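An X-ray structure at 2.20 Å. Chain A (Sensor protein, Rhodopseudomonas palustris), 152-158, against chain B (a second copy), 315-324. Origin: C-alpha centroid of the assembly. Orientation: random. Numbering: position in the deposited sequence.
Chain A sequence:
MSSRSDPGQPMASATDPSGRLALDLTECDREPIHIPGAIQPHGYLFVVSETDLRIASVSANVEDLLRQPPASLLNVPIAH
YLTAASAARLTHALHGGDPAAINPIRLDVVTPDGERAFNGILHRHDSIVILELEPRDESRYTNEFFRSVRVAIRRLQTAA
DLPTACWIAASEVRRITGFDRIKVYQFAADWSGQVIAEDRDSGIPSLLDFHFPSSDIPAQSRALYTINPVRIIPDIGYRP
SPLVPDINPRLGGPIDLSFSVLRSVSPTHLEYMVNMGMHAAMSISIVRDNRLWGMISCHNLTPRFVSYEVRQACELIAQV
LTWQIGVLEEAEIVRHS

Chain A 152-158: AIRRLQT
Chain B (315-324) ELIAQVLTWQ

Helices from two copies of a protein can pack against each other without a single hydrogen bond between them, relying on apolar side chains and the aliphatic portions of polar ones. The pairing of residues 152-158 of chain A with residues 315-324 of chain B in this sensor protein is a compact example. Both stretches are helical, with phi near -60° and psi near -45° over most of their length; Thr A158 has phi/psi -111/16. The axes run in the same general direction, 30° apart, and approach to 10.2 Å. In register, the nearest CA atoms are those of Arg A154 and Gln B319, 7.1 Å apart, and of Gln A157 and Trp B323, 7.9 Å apart. Together the stretches bury 306 Å².

Ile A153 has the most surface covered on its side. Its CA-to-CB bond points toward chain B, and the m,t rotamer (chi1 -74°, chi2 175°) extends the side chain so that CD1 lies 3.8 Å from Val B320 CG2 and 4.4 Å from Leu B316 CD1. The branched side chain also places CG2 3.8 Å from CG of Gln B319. An isoleucine suits this buried site because both of its arms find carbon. Val B320 joins in although its CB points away, while Leu B316 (t,p) leaves its backbone sideways and brings its end nearer.

On chain B, 70 Å² of Gln B319 is covered, nearly matching the 71 Å² of Ile A153. It points toward chain A with chi1 -166° (t), chi2 73° (p) and chi3 42°. This bend sets its CG against Ile A153 CG2 and carries NE2 to within 3.6 Å of Arg A154 CB. A glutamine suits this partly exposed place because it offers carbon to the isoleucine while ending in a polar amide. The arginine contributes mainly its near end: it is t,t,p, starts sideways, and the exposed residue's far end leads away from chain B.

One turn on, Gln A157 points toward chain B, with chi1 -67° (m), chi2 -148° and chi3 -100°. Its OE1 sits 3.5 Å from Trp B323 CB and 3.9 Å from Gln B319 NE2, a polar approach that is not a hydrogen bond, so the contact buries this oxygen without a partner. Its NE2 lies at the edge of the Trp B323 ring, near the ring plane. Trp B323 (chi1 157°, chi2 62°) starts toward chain A, but its indole leads away. Within chain B, Thr B322 satisfies its own hydroxyl: OG1 donates to Ala B318 O at 2.6 Å.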

ATOM      1  N   ALA A 152      -4.143  -7.809   3.056  1.00 55.27           N
ATOM      2  CA  ALA A 152      -5.290  -7.404   3.909  1.00 55.00           C
ATOM      3  C   ALA A 152      -6.518  -6.924   3.104  1.00 54.86           C
ATOM      4  O   ALA A 152      -7.626  -7.351   3.381  1.00 54.49           O
ATOM      5  CB  ALA A 152      -4.864  -6.335   4.899  1.00 54.09           C
ATOM      6  N   ILE A 153      -6.327  -6.030   2.137  1.00 54.93           N
ATOM      7  CA  ILE A 153      -7.439  -5.534   1.297  1.00 55.39           C
ATOM      8  C   ILE A 153      -8.131  -6.695   0.574  1.00 55.63           C
ATOM      9  O   ILE A 153      -9.347  -6.775   0.504  1.00 55.04           O
ATOM     10  CB  ILE A 153      -6.949  -4.561   0.190  1.00 54.65           C
ATOM     11  CG1 ILE A 153      -6.576  -3.197   0.756  1.00 56.06           C
ATOM     12  CG2 ILE A 153      -8.023  -4.378  -0.909  1.00 54.91           C
ATOM     13  CD1 ILE A 153      -5.971  -2.238  -0.315  1.00 55.29           C
ATOM     14  N   ARG A 154      -7.329  -7.566  -0.006  1.00 56.62           N
ATOM     15  CA  ARG A 154      -7.843  -8.757  -0.658  1.00 57.53           C
ATOM     16  C   ARG A 154      -8.625  -9.698   0.295  1.00 57.38           C
ATOM     17  O   ARG A 154      -9.647 -10.274  -0.097  1.00 57.35           O
ATOM     18  CB  ARG A 154      -6.671  -9.491  -1.299  1.00 57.39           C
ATOM     19  CG  ARG A 154      -7.043 -10.660  -2.155  1.00 57.91           C
ATOM     20  CD  ARG A 154      -5.795 -11.475  -2.391  1.00 60.71           C
ATOM     21  NE  ARG A 154      -5.543 -12.410  -1.293  1.00 64.36           N
ATOM     22  CZ  ARG A 154      -4.346 -12.905  -0.969  1.00 67.61           C
ATOM     23  NH1 ARG A 154      -3.248 -12.521  -1.631  1.00 68.59           N
ATOM     24  NH2 ARG A 154      -4.239 -13.794   0.031  1.00 67.18           N
ATOM     25  N   ARG A 155      -8.148  -9.840   1.529  1.00 57.50           N
ATOM     26  CA  ARG A 155      -8.797 -10.712   2.508  1.00 58.62           C
ATOM     27  C   ARG A 155     -10.098 -10.104   2.983  1.00 58.60           C
ATOM     28  O   ARG A 155     -11.104 -10.792   3.139  1.00 58.20           O
ATOM     29  CB  ARG A 155      -7.903 -10.956   3.720  1.00 59.00           C
ATOM     30  CG  ARG A 155      -6.907 -12.061   3.499  1.00 60.09           C
ATOM     31  CD  ARG A 155      -5.778 -12.054   4.534  1.00 60.76           C
ATOM     32  NE  ARG A 155      -4.739 -13.023   4.146  1.00 62.40           N
ATOM     33  CZ  ARG A 155      -3.649 -13.319   4.862  1.00 63.13           C
ATOM     34  NH1 ARG A 155      -3.420 -12.737   6.048  1.00 64.26           N
ATOM     35  NH2 ARG A 155      -2.779 -14.196   4.382  1.00 62.59           N
ATOM     36  N   LEU A 156     -10.059  -8.804   3.221  1.00 58.34           N
ATOM     37  CA  LEU A 156     -11.227  -8.073   3.644  1.00 58.51           C
ATOM     38  C   LEU A 156     -12.319  -8.285   2.611  1.00 58.83           C
ATOM     39  O   LEU A 156     -13.465  -8.501   2.962  1.00 59.18           O
ATOM     40  CB  LEU A 156     -10.878  -6.585   3.763  1.00 58.10           C
ATOM     41  CG  LEU A 156     -11.183  -5.808   5.038  1.00 58.15           C
ATOM     42  CD1 LEU A 156     -11.150  -6.610   6.270  1.00 56.71           C
ATOM     43  CD2 LEU A 156     -10.187  -4.594   5.165  1.00 57.39           C
ATOM     44  N   GLN A 157     -11.941  -8.299   1.337  1.00 59.59           N
ATOM     45  CA  GLN A 157     -12.911  -8.374   0.249  1.00 60.26           C
ATOM     46  C   GLN A 157     -13.570  -9.733   0.036  1.00 60.77           C
ATOM     47  O   GLN A 157     -14.592  -9.797  -0.649  1.00 60.88           O
ATOM     48  CB  GLN A 157     -12.278  -7.906  -1.059  1.00 60.60           C
ATOM     49  CG  GLN A 157     -11.908  -6.408  -1.084  1.00 61.02           C
ATOM     50  CD  GLN A 157     -12.042  -5.822  -2.467  1.00 62.62           C
ATOM     51  OE1 GLN A 157     -11.044  -5.655  -3.196  1.00 67.23           O
ATOM     52  NE2 GLN A 157     -13.288  -5.534  -2.862  1.00 65.11           N
ATOM     53  N   THR A 158     -12.995 -10.806   0.595  1.00 60.87           N
ATOM     54  CA  THR A 158     -13.668 -12.115   0.638  1.00 60.89           C
ATOM     55  C   THR A 158     -14.098 -12.540   2.048  1.00 61.18           C
ATOM     56  O   THR A 158     -14.401 -13.703   2.262  1.00 62.04           O
ATOM     57  CB  THR A 158     -12.783 -13.245   0.026  1.00 61.00           C
ATOM     58  OG1 THR A 158     -11.493 -13.250   0.650  1.00 59.75           O
ATOM     59  CG2 THR A 158     -12.645 -13.090  -1.512  1.00 60.51           C
TER
ATOM     60  N   GLU B 315       0.810  -4.629  -8.248  1.00 54.17           N
ATOM     61  CA  GLU B 315      -0.251  -5.542  -7.887  1.00 53.81           C
ATOM     62  C   GLU B 315      -1.111  -4.870  -6.826  1.00 52.21           C
ATOM     63  O   GLU B 315      -2.339  -4.960  -6.869  0.50 50.44           O
ATOM     64  CB  GLU B 315       0.327  -6.884  -7.412  1.00 53.50           C
ATOM     65  CG  GLU B 315      -0.732  -7.975  -7.264  1.00 55.40           C
ATOM     66  CD  GLU B 315      -0.200  -9.271  -6.622  1.00 57.06           C
ATOM     67  OE1 GLU B 315       1.034  -9.537  -6.684  1.00 59.94           O
ATOM     68  OE2 GLU B 315      -1.048 -10.035  -6.098  1.00 61.75           O
ATOM     69  N   LEU B 316      -0.444  -4.167  -5.901  1.00 52.06           N
ATOM     70  CA  LEU B 316      -1.156  -3.317  -4.926  1.00 51.56           C
ATOM     71  C   LEU B 316      -2.073  -2.356  -5.668  1.00 51.25           C
ATOM     72  O   LEU B 316      -3.258  -2.272  -5.354  1.00 51.22           O
ATOM     73  CB  LEU B 316      -0.217  -2.566  -3.968  1.00 51.70           C
ATOM     74  CG  LEU B 316      -0.857  -1.524  -3.002  1.00 50.93           C
ATOM     75  CD1 LEU B 316      -1.936  -2.174  -2.142  1.00 49.45           C
ATOM     76  CD2 LEU B 316       0.189  -0.848  -2.105  1.00 49.65           C
ATOM     77  N   ILE B 317      -1.542  -1.685  -6.681  1.00 51.47           N
ATOM     78  CA  ILE B 317      -2.345  -0.795  -7.508  1.00 51.94           C
ATOM     79  C   ILE B 317      -3.491  -1.538  -8.154  1.00 51.94           C
ATOM     80  O   ILE B 317      -4.601  -1.030  -8.150  1.00 52.97           O
ATOM     81  CB  ILE B 317      -1.511  -0.109  -8.623  1.00 52.37           C
ATOM     82  CG1 ILE B 317      -0.536   0.888  -8.012  1.00 52.24           C
ATOM     83  CG2 ILE B 317      -2.405   0.621  -9.625  1.00 51.62           C
ATOM     84  CD1 ILE B 317       0.667   1.133  -8.867  1.00 52.79           C
ATOM     85  N   ALA B 318      -3.237  -2.722  -8.725  1.00 52.35           N
ATOM     86  CA  ALA B 318      -4.332  -3.535  -9.321  1.00 51.70           C
ATOM     87  C   ALA B 318      -5.398  -3.834  -8.295  1.00 51.42           C
ATOM     88  O   ALA B 318      -6.595  -3.742  -8.574  1.00 51.34           O
ATOM     89  CB  ALA B 318      -3.814  -4.845  -9.941  1.00 51.76           C
ATOM     90  N   GLN B 319      -4.953  -4.158  -7.091  1.00 51.49           N
ATOM     91  CA  GLN B 319      -5.862  -4.518  -5.989  1.00 51.19           C
ATOM     92  C   GLN B 319      -6.742  -3.352  -5.493  1.00 51.12           C
ATOM     93  O   GLN B 319      -7.901  -3.562  -5.123  1.00 50.36           O
ATOM     94  CB  GLN B 319      -5.059  -5.087  -4.819  1.00 50.66           C
ATOM     95  CG  GLN B 319      -5.908  -5.799  -3.768  1.00 52.07           C
ATOM     96  CD  GLN B 319      -6.420  -7.138  -4.266  1.00 54.47           C
ATOM     97  OE1 GLN B 319      -5.688  -7.895  -4.903  1.00 56.81           O
ATOM     98  NE2 GLN B 319      -7.683  -7.422  -4.002  1.00 56.32           N
ATOM     99  N   VAL B 320      -6.176  -2.145  -5.441  1.00 50.93           N
ATOM    100  CA  VAL B 320      -6.963  -0.932  -5.134  1.00 51.09           C
ATOM    101  C   VAL B 320      -7.904  -0.567  -6.299  1.00 51.22           C
ATOM    102  O   VAL B 320      -9.046  -0.181  -6.073  1.00 51.15           O
ATOM    103  CB  VAL B 320      -6.064   0.271  -4.710  1.00 50.75           C
ATOM    104  CG1 VAL B 320      -6.896   1.588  -4.546  1.00 49.01           C
ATOM    105  CG2 VAL B 320      -5.347  -0.063  -3.393  1.00 49.79           C
ATOM    106  N   LEU B 321      -7.441  -0.718  -7.535  1.00 51.81           N
ATOM    107  CA  LEU B 321      -8.315  -0.513  -8.680  1.00 52.28           C
ATOM    108  C   LEU B 321      -9.495  -1.491  -8.659  1.00 53.09           C
ATOM    109  O   LEU B 321     -10.631  -1.121  -9.020  1.00 53.18           O
ATOM    110  CB  LEU B 321      -7.541  -0.685  -9.970  1.00 52.21           C
ATOM    111  CG  LEU B 321      -8.422  -0.736 -11.224  1.00 52.78           C
ATOM    112  CD1 LEU B 321      -9.103   0.620 -11.449  1.00 53.52           C
ATOM    113  CD2 LEU B 321      -7.606  -1.150 -12.434  1.00 52.78           C
ATOM    114  N   THR B 322      -9.215  -2.736  -8.249  1.00 52.82           N
ATOM    115  CA  THR B 322     -10.218  -3.801  -8.216  1.00 53.10           C
ATOM    116  C   THR B 322     -11.371  -3.425  -7.296  1.00 53.34           C
ATOM    117  O   THR B 322     -12.551  -3.466  -7.689  1.00 53.66           O
ATOM    118  CB  THR B 322      -9.607  -5.150  -7.719  1.00 53.14           C
ATOM    119  OG1 THR B 322      -8.516  -5.531  -8.567  1.00 52.53           O
ATOM    120  CG2 THR B 322     -10.651  -6.258  -7.694  1.00 52.51           C
ATOM    121  N   TRP B 323     -11.019  -3.066  -6.068  1.00 53.06           N
ATOM    122  CA  TRP B 323     -11.991  -2.589  -5.092  1.00 53.67           C
ATOM    123  C   TRP B 323     -12.805  -1.429  -5.693  1.00 53.95           C
ATOM    124  O   TRP B 323     -14.025  -1.408  -5.586  1.00 53.90           O
ATOM    125  CB  TRP B 323     -11.286  -2.190  -3.777  1.00 52.70           C
ATOM    126  CG  TRP B 323     -12.034  -1.203  -2.877  1.00 52.21           C
ATOM    127  CD1 TRP B 323     -13.245  -1.388  -2.290  1.00 51.78           C
ATOM    128  CD2 TRP B 323     -11.595   0.102  -2.475  1.00 51.74           C
ATOM    129  NE1 TRP B 323     -13.595  -0.278  -1.556  1.00 51.54           N
ATOM    130  CE2 TRP B 323     -12.595   0.647  -1.652  1.00 51.32           C
ATOM    131  CE3 TRP B 323     -10.459   0.867  -2.744  1.00 51.81           C
ATOM    132  CZ2 TRP B 323     -12.484   1.895  -1.082  1.00 52.01           C
ATOM    133  CZ3 TRP B 323     -10.351   2.113  -2.170  1.00 51.79           C
ATOM    134  CH2 TRP B 323     -11.359   2.620  -1.365  1.00 52.42           C
ATOM    135  N   GLN B 324     -12.123  -0.509  -6.361  1.00 54.65           N
ATOM    136  CA  GLN B 324     -12.772   0.718  -6.847  1.00 56.18           C
ATOM    137  C   GLN B 324     -13.745   0.431  -7.988  1.00 56.48           C
ATOM    138  O   GLN B 324     -14.801   1.034  -8.060  1.00 55.89           O
ATOM    139  CB  GLN B 324     -11.746   1.779  -7.265  1.00 55.88           C
ATOM    140  CG  GLN B 324     -12.203   3.186  -6.963  1.00 58.63           C
ATOM    141  CD  GLN B 324     -12.184   3.495  -5.487  1.00 59.41           C
ATOM    142  OE1 GLN B 324     -13.186   3.896  -4.920  1.00 60.15           O
ATOM    143  NE2 GLN B 324     -11.035   3.292  -4.856  1.00 60.35           N
TER